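Local coordinates for 3-polyprenyl-4-hydroxybenzoate decarboxylase and related decarboxylases (Pelotomaculum thermopropionicum, PDB 6H6X), which binds prenylated FMN and, as the UbiD-class enzyme HmfF, interconverts 2,5-furandicarboxylic acid with 2-furoic acid and carbon dioxide, at residues 111-116 with 275-280; 236-240 with 280-286. The protein carries 8 engineered substitutions. The contacts are given in a common frame with arbitrary orientation. Residues are numbered along the deposited sequence.

Contact 1 of 2, residues 111-116 with 275-280; sequences IDLLKM and VTAVTH
A single helical turn packs against the end of a bulged strand here, on the antiparallel sheet of the UbiD FMN-binding domain. Residues 113-116 form the turn, preceded by extended I111 and D112; 275-280 close the long strand 264-280. The segments meet through side chains, with no hydrogen bond between them, and I111 sits across from A277 at a CA-CA distance of 7.2 Å. They bury 309 Å² in all.

The backbone decides which side chains face the helix. T276 and A277 both sit opposite E243 in a classic beta bulge, T276 with phi/psi of -107/-9. V275, V278 and H280 therefore point toward the helical segment, whereas T276, A277 and T279 point away. D112 is the N-cap, just before the helix: M116 N donates to D112 O (3.1 Å), K115 N makes a weak capping bond to D112 OD1 (3.4 Å), and a long salt bridge joins K115 NZ to D112 OD2 (3.6 Å).

Between the segments the contact is side-chain packing, mostly apolar. I111 (m,t) lays CG2 3.8 Å from V275 CG2 and 4.1 Å from V278 CG2, while its CD1 reaches the bulge backbone, 3.7 Å from A277 N. L113, also m,t, spans the same two valines: CD1 is 4.0 Å from V275 CG1 and CD2 is 3.7 Å from V278 CG2. M116 additionally touches I107 of the adjoining strand 105-107. Its m,t,p rotamer brings the terminal methyl over the strand, CE 3.9 Å from H280 CD2 and only 3.4 Å from V278 CG1.

Contact 2 of 2, residues 236-240 with 280-286; sequences AGAEI and HRRQPVY
E239 is the residue most covered, and it works with both backbone and side chain. Its O accepts from R281 N (3.0 Å); its carboxylate, in an m,m rotamer, turns OE1 to V285 N (2.8 Å). OE2 stands over a face of the R281 guanidinium, 3.5 Å from NE, a purely electrostatic salt bridge, and it also pairs with R6 of helix 5-14. R281 (m,t,t) runs back along the other segment, where NH2 donates to G237 O (2.9 Å) and NE bonds weakly to A238 O (3.5 Å). E239 and I240 together face I190, a classic beta bulge where strand 240-246 enters the sheet. I240 and H280 then form an antiparallel non-hydrogen-bonded pair, CA-CA 4.3 Å. Past H280 the chain bends round through Q283 (phi/psi 57/64), bringing P284 and Y286 to the I240 side chain: CG1 is 4.0 Å from P284 CB, and CD1 is 4.1 Å from Y286 CD2.

H280 belongs to both contacts: in contact 1 its ring meets the M116 methyl, while in contact 2 its backbone pairs with I240. The end of strand 264-280 packs against the helical turn at 111-116 and then runs on into the bend at 280-286. The contact centres are 12 Å apart, and the two meet directly where T279 O packs 4.1 Å from I240 CG2. Along the sequence their segments alternate. Contact 1 lies away from the metal and cofactor sites. Contact 2 comes closer through Y286, whose side chain is about 10 Å from the bound prenylated FMN and about 10 Å from the side chains of cofactor-binding I150 and R152.

Contact 1 of 2, residues 111-116 with 275-280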
ATOM      1  N   ILE B 111      40.490  -6.465  25.929  1.00 88.39           N
ATOM      2  CA  ILE B 111      39.497  -6.197  24.903  1.00 81.93           C
ATOM      3  C   ILE B 111      38.185  -5.946  25.598  1.00 72.35           C
ATOM      4  O   ILE B 111      37.706  -6.827  26.325  1.00 64.06           O
ATOM      5  CB  ILE B 111      39.311  -7.403  23.966  1.00 81.28           C
ATOM      6  CG1 ILE B 111      40.576  -7.654  23.135  1.00 77.60           C
ATOM      7  CG2 ILE B 111      38.110  -7.178  23.049  1.00 82.33           C
ATOM      8  CD1 ILE B 111      40.630  -9.038  22.521  1.00 69.98           C
ATOM      9  N   ASP B 112      37.599  -4.781  25.339  1.00 70.32           N
ATOM     10  CA  ASP B 112      36.254  -4.458  25.825  1.00 79.92           C
ATOM     11  C   ASP B 112      35.404  -3.902  24.672  1.00 67.83           C
ATOM     12  O   ASP B 112      35.544  -2.708  24.301  1.00 52.27           O
ATOM     13  CB  ASP B 112      36.328  -3.460  27.006  1.00 90.75           C
ATOM     14  CG  ASP B 112      34.993  -3.344  27.787  1.00100.80           C
ATOM     15  OD1 ASP B 112      33.887  -3.474  27.202  1.00106.09           O
ATOM     16  OD2 ASP B 112      35.048  -3.100  29.003  1.00103.81           O
ATOM     17  N   LEU B 113      34.511  -4.753  24.138  1.00 60.47           N
ATOM     18  CA  LEU B 113      33.766  -4.404  22.910  1.00 59.23           C
ATOM     19  C   LEU B 113      32.868  -3.190  23.097  1.00 57.94           C
ATOM     20  O   LEU B 113      32.932  -2.232  22.304  1.00 63.50           O
ATOM     21  CB  LEU B 113      32.959  -5.586  22.384  1.00 60.07           C
ATOM     22  CG  LEU B 113      33.734  -6.767  21.797  1.00 62.61           C
ATOM     23  CD1 LEU B 113      32.730  -7.822  21.387  1.00 67.49           C
ATOM     24  CD2 LEU B 113      34.609  -6.392  20.605  1.00 61.97           C
ATOM     25  N   LEU B 114      32.068  -3.206  24.169  1.00 65.37           N
ATOM     26  CA  LEU B 114      31.214  -2.051  24.486  1.00 71.24           C
ATOM     27  C   LEU B 114      31.933  -0.745  24.761  1.00 74.16           C
ATOM     28  O   LEU B 114      31.343   0.319  24.524  1.00 78.33           O
ATOM     29  CB  LEU B 114      30.250  -2.328  25.647  1.00 72.83           C
ATOM     30  CG  LEU B 114      28.812  -2.735  25.303  1.00 81.19           C
ATOM     31  CD1 LEU B 114      27.911  -2.562  26.535  1.00 84.59           C
ATOM     32  CD2 LEU B 114      28.216  -1.946  24.130  1.00 83.62           C
ATOM     33  N   LYS B 115      33.165  -0.796  25.262  1.00 74.44           N
ATOM     34  CA  LYS B 115      33.959   0.433  25.411  1.00 78.17           C
ATOM     35  C   LYS B 115      34.430   0.961  24.061  1.00 78.51           C
ATOM     36  O   LYS B 115      34.445   2.172  23.855  1.00 77.96           O
ATOM     37  CB  LYS B 115      35.178   0.249  26.338  1.00 95.41           C
ATOM     38  CG  LYS B 115      34.872   0.303  27.838  1.00110.73           C
ATOM     39  CD  LYS B 115      35.818   1.230  28.617  1.00120.99           C
ATOM     40  CE  LYS B 115      37.265   0.744  28.639  1.00125.33           C
ATOM     41  NZ  LYS B 115      37.493  -0.475  29.476  1.00126.71           N
ATOM     42  N   MET B 116      34.828   0.074  23.144  1.00 78.53           N
ATOM     43  CA  MET B 116      35.358   0.527  21.846  1.00 74.33           C
ATOM     44  C   MET B 116      34.291   0.957  20.856  1.00 65.37           C
ATOM     45  O   MET B 116      34.498   1.895  20.064  1.00 54.15           O
ATOM     46  CB  MET B 116      36.145  -0.586  21.178  1.00 81.92           C
ATOM     47  CG  MET B 116      37.359  -1.075  21.934  1.00 86.63           C
ATOM     48  SD  MET B 116      37.998  -2.553  21.140  1.00101.78           S
ATOM     49  CE  MET B 116      38.297  -1.883  19.524  1.00 89.91           C
ATOM     50  N   VAL B 275      36.107 -13.574  22.059  1.00 63.05           N
ATOM     51  CA  VAL B 275      36.837 -12.746  21.106  1.00 66.96           C
ATOM     52  C   VAL B 275      38.306 -12.645  21.525  1.00 74.73           C
ATOM     53  O   VAL B 275      38.614 -12.370  22.698  1.00 79.03           O
ATOM     54  CB  VAL B 275      36.131 -11.395  20.761  1.00 62.91           C
ATOM     55  CG1 VAL B 275      34.812 -11.223  21.469  1.00 66.31           C
ATOM     56  CG2 VAL B 275      37.012 -10.155  20.893  1.00 67.46           C
ATOM     57  N   THR B 276      39.187 -12.916  20.554  1.00 71.35           N
ATOM     58  CA  THR B 276      40.634 -12.941  20.750  1.00 63.82           C
ATOM     59  C   THR B 276      41.365 -11.749  20.138  1.00 61.27           C
ATOM     60  O   THR B 276      42.538 -11.554  20.415  1.00 66.63           O
ATOM     61  CB  THR B 276      41.224 -14.240  20.211  1.00 66.63           C
ATOM     62  OG1 THR B 276      40.947 -14.368  18.812  1.00 77.74           O
ATOM     63  CG2 THR B 276      40.603 -15.443  20.949  1.00 69.32           C
ATOM     64  N   ALA B 277      40.672 -10.928  19.351  1.00 56.02           N
ATOM     65  CA  ALA B 277      41.247  -9.709  18.829  1.00 46.38           C
ATOM     66  C   ALA B 277      40.226  -8.873  18.079  1.00 49.27           C
ATOM     67  O   ALA B 277      39.230  -9.387  17.608  1.00 54.62           O
ATOM     68  CB  ALA B 277      42.412 -10.033  17.885  1.00 55.01           C
ATOM     69  N   VAL B 278      40.538  -7.595  17.925  1.00 48.02           N
ATOM     70  CA  VAL B 278      39.755  -6.656  17.214  1.00 47.09           C
ATOM     71  C   VAL B 278      40.715  -5.835  16.409  1.00 47.37           C
ATOM     72  O   VAL B 278      41.649  -5.356  16.963  1.00 51.02           O
ATOM     73  CB  VAL B 278      39.017  -5.670  18.164  1.00 52.06           C
ATOM     74  CG1 VAL B 278      38.353  -4.545  17.373  1.00 52.76           C
ATOM     75  CG2 VAL B 278      37.988  -6.399  19.013  1.00 56.14           C
ATOM     76  N   THR B 279      40.462  -5.630  15.113  1.00 49.66           N
ATOM     77  CA  THR B 279      41.254  -4.697  14.302  1.00 47.82           C
ATOM     78  C   THR B 279      40.319  -3.780  13.588  1.00 44.40           C
ATOM     79  O   THR B 279      39.182  -4.143  13.255  1.00 56.63           O
ATOM     80  CB  THR B 279      42.202  -5.410  13.261  1.00 50.05           C
ATOM     81  OG1 THR B 279      41.466  -5.880  12.125  1.00 53.61           O
ATOM     82  CG2 THR B 279      42.903  -6.619  13.876  1.00 53.71           C
ATOM     83  N   HIS B 280      40.781  -2.576  13.324  1.00 43.61           N
ATOM     84  CA  HIS B 280      39.946  -1.619  12.673  1.00 45.29           C
ATOM     85  C   HIS B 280      40.720  -0.580  11.957  1.00 45.32           C
ATOM     86  O   HIS B 280      41.896  -0.383  12.222  1.00 53.62           O
ATOM     87  CB  HIS B 280      38.915  -0.994  13.651  1.00 51.59           C
ATOM     88  CG  HIS B 280      39.493  -0.232  14.791  1.00 50.58           C
ATOM     89  ND1 HIS B 280      39.876   1.093  14.690  1.00 48.74           N
ATOM     90  CD2 HIS B 280      39.714  -0.595  16.076  1.00 55.55           C
ATOM     91  CE1 HIS B 280      40.333   1.499  15.869  1.00 57.92           C
ATOM     92  NE2 HIS B 280      40.260   0.486  16.722  1.00 56.20           N
TER

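Contact 2 of 2, residues 236-240 with 280-286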
ATOM      1  N   ALA B 236      39.910  -6.733   3.337  1.00 50.15           N
ATOM      2  CA  ALA B 236      41.000  -5.787   3.682  1.00 43.34           C
ATOM      3  C   ALA B 236      40.469  -4.405   3.972  1.00 39.94           C
ATOM      4  O   ALA B 236      40.980  -3.699   4.857  1.00 40.60           O
ATOM      5  CB  ALA B 236      42.019  -5.699   2.525  1.00 41.57           C
ATOM      6  N   GLY B 237      39.465  -4.004   3.196  1.00 36.47           N
ATOM      7  CA  GLY B 237      38.842  -2.705   3.334  1.00 39.59           C
ATOM      8  C   GLY B 237      37.722  -2.575   4.377  1.00 41.72           C
ATOM      9  O   GLY B 237      37.121  -1.545   4.433  1.00 37.59           O
ATOM     10  N   ALA B 238      37.444  -3.591   5.189  1.00 39.15           N
ATOM     11  CA  ALA B 238      36.371  -3.505   6.188  1.00 40.75           C
ATOM     12  C   ALA B 238      36.674  -2.387   7.200  1.00 43.96           C
ATOM     13  O   ALA B 238      37.780  -1.956   7.283  1.00 44.26           O
ATOM     14  CB  ALA B 238      36.187  -4.835   6.916  1.00 38.91           C
ATOM     15  N   GLU B 239      35.674  -1.947   7.957  1.00 38.48           N
ATOM     16  CA  GLU B 239      35.869  -0.915   8.978  1.00 37.61           C
ATOM     17  C   GLU B 239      36.369  -1.537  10.227  1.00 37.75           C
ATOM     18  O   GLU B 239      37.256  -1.016  10.857  1.00 35.99           O
ATOM     19  CB  GLU B 239      34.545  -0.145   9.246  1.00 39.03           C
ATOM     20  CG  GLU B 239      34.054   0.690   8.074  1.00 38.16           C
ATOM     21  CD  GLU B 239      34.919   1.961   7.826  1.00 45.24           C
ATOM     22  OE1 GLU B 239      35.405   2.551   8.803  1.00 48.91           O
ATOM     23  OE2 GLU B 239      35.099   2.410   6.668  1.00 52.43           O
ATOM     24  N   ILE B 240      35.784  -2.678  10.596  1.00 38.96           N
ATOM     25  CA  ILE B 240      36.091  -3.343  11.838  1.00 37.48           C
ATOM     26  C   ILE B 240      36.073  -4.861  11.636  1.00 40.12           C
ATOM     27  O   ILE B 240      35.194  -5.366  10.935  1.00 41.95           O
ATOM     28  CB  ILE B 240      35.016  -2.992  12.915  1.00 40.22           C
ATOM     29  CG1 ILE B 240      35.048  -1.505  13.301  1.00 48.19           C
ATOM     30  CG2 ILE B 240      35.216  -3.792  14.174  1.00 40.81           C
ATOM     31  CD1 ILE B 240      33.701  -0.861  13.498  1.00 52.24           C
ATOM     32  N   HIS B 280      40.781  -2.576  13.324  1.00 43.61           N
ATOM     33  CA  HIS B 280      39.946  -1.619  12.673  1.00 45.29           C
ATOM     34  C   HIS B 280      40.720  -0.580  11.957  1.00 45.32           C
ATOM     35  O   HIS B 280      41.896  -0.383  12.222  1.00 53.62           O
ATOM     36  CB  HIS B 280      38.915  -0.994  13.651  1.00 51.59           C
ATOM     37  CG  HIS B 280      39.493  -0.232  14.791  1.00 50.58           C
ATOM     38  ND1 HIS B 280      39.876   1.093  14.690  1.00 48.74           N
ATOM     39  CD2 HIS B 280      39.714  -0.595  16.076  1.00 55.55           C
ATOM     40  CE1 HIS B 280      40.333   1.499  15.869  1.00 57.92           C
ATOM     41  NE2 HIS B 280      40.260   0.486  16.722  1.00 56.20           N
ATOM     42  N   ARG B 281      40.056   0.069  11.011  1.00 40.07           N
ATOM     43  CA  ARG B 281      40.542   1.310  10.485  1.00 43.55           C
ATOM     44  C   ARG B 281      40.712   2.370  11.586  1.00 58.45           C
ATOM     45  O   ARG B 281      39.979   2.416  12.635  1.00 46.80           O
ATOM     46  CB  ARG B 281      39.573   1.905   9.488  1.00 44.46           C
ATOM     47  CG  ARG B 281      39.521   1.219   8.158  1.00 48.90           C
ATOM     48  CD  ARG B 281      38.546   1.932   7.297  1.00 44.36           C
ATOM     49  NE  ARG B 281      38.358   1.261   6.043  1.00 48.13           N
ATOM     50  CZ  ARG B 281      38.680   1.743   4.829  1.00 55.12           C
ATOM     51  NH1 ARG B 281      39.236   2.931   4.653  1.00 56.13           N
ATOM     52  NH2 ARG B 281      38.443   0.996   3.745  1.00 54.48           N
ATOM     53  N   ARG B 282      41.659   3.250  11.295  1.00 65.96           N
ATOM     54  CA  ARG B 282      41.816   4.480  12.022  1.00 82.42           C
ATOM     55  C   ARG B 282      40.510   5.232  11.838  1.00 68.76           C
ATOM     56  O   ARG B 282      40.074   5.478  10.691  1.00 60.55           O
ATOM     57  CB  ARG B 282      42.990   5.294  11.439  1.00 97.17           C
ATOM     58  CG  ARG B 282      43.337   6.601  12.164  1.00103.95           C
ATOM     59  CD  ARG B 282      44.721   7.126  11.770  1.00103.42           C
ATOM     60  NE  ARG B 282      45.780   6.156  12.108  1.00106.74           N
ATOM     61  CZ  ARG B 282      46.425   5.340  11.255  1.00105.58           C
ATOM     62  NH1 ARG B 282      46.175   5.334   9.926  1.00 95.44           N
ATOM     63  NH2 ARG B 282      47.341   4.503  11.746  1.00 96.60           N
ATOM     64  N   GLN B 283      39.889   5.573  12.964  1.00 68.32           N
ATOM     65  CA  GLN B 283      38.626   6.315  12.976  1.00 70.58           C
ATOM     66  C   GLN B 283      37.542   5.572  12.172  1.00 54.37           C
ATOM     67  O   GLN B 283      37.075   6.039  11.124  1.00 46.88           O
ATOM     68  CB  GLN B 283      38.844   7.779  12.515  1.00 79.50           C
ATOM     69  CG  GLN B 283      39.735   8.587  13.480  1.00 85.75           C
ATOM     70  CD  GLN B 283      39.525  10.103  13.398  1.00 94.30           C
ATOM     71  OE1 GLN B 283      39.065  10.636  12.371  1.00104.34           O
ATOM     72  NE2 GLN B 283      39.857  10.808  14.490  1.00102.32           N
ATOM     73  N   PRO B 284      37.170   4.371  12.651  1.00 49.94           N
ATOM     74  CA  PRO B 284      36.200   3.541  11.918  1.00 49.76           C
ATOM     75  C   PRO B 284      34.757   4.070  11.950  1.00 60.55           C
ATOM     76  O   PRO B 284      34.387   4.846  12.833  1.00 65.24           O
ATOM     77  CB  PRO B 284      36.268   2.224  12.662  1.00 45.12           C
ATOM     78  CG  PRO B 284      36.605   2.574  14.053  1.00 48.86           C
ATOM     79  CD  PRO B 284      37.459   3.829  13.989  1.00 46.15           C
ATOM     80  N   VAL B 285      33.952   3.632  10.988  1.00 56.57           N
ATOM     81  CA  VAL B 285      32.496   3.811  11.005  1.00 52.74           C
ATOM     82  C   VAL B 285      31.836   2.495  11.374  1.00 49.09           C
ATOM     83  O   VAL B 285      32.095   1.499  10.742  1.00 52.30           O
ATOM     84  CB  VAL B 285      31.969   4.249   9.647  1.00 54.43           C
ATOM     85  CG1 VAL B 285      30.541   4.707   9.762  1.00 56.78           C
ATOM     86  CG2 VAL B 285      32.828   5.369   9.096  1.00 57.28           C
ATOM     87  N   TYR B 286      30.982   2.504  12.396  1.00 43.52           N
ATOM     88  CA  TYR B 286      30.260   1.335  12.807  1.00 44.75           C
ATOM     89  C   TYR B 286      28.905   1.274  12.027  1.00 46.54           C
ATOM     90  O   TYR B 286      28.176   2.257  11.995  1.00 46.32           O
ATOM     91  CB  TYR B 286      30.043   1.335  14.296  1.00 39.45           C
ATOM     92  CG  TYR B 286      29.333   0.082  14.789  1.00 43.32           C
ATOM     93  CD1 TYR B 286      27.936  -0.019  14.749  1.00 47.78           C
ATOM     94  CD2 TYR B 286      30.037  -1.023  15.257  1.00 40.25           C
ATOM     95  CE1 TYR B 286      27.291  -1.170  15.153  1.00 38.04           C
ATOM     96  CE2 TYR B 286      29.374  -2.168  15.677  1.00 39.68           C
ATOM     97  CZ  TYR B 286      28.003  -2.216  15.605  1.00 40.08           C
ATOM     98  OH  TYR B 286      27.340  -3.357  16.024  1.00 49.08           O
TER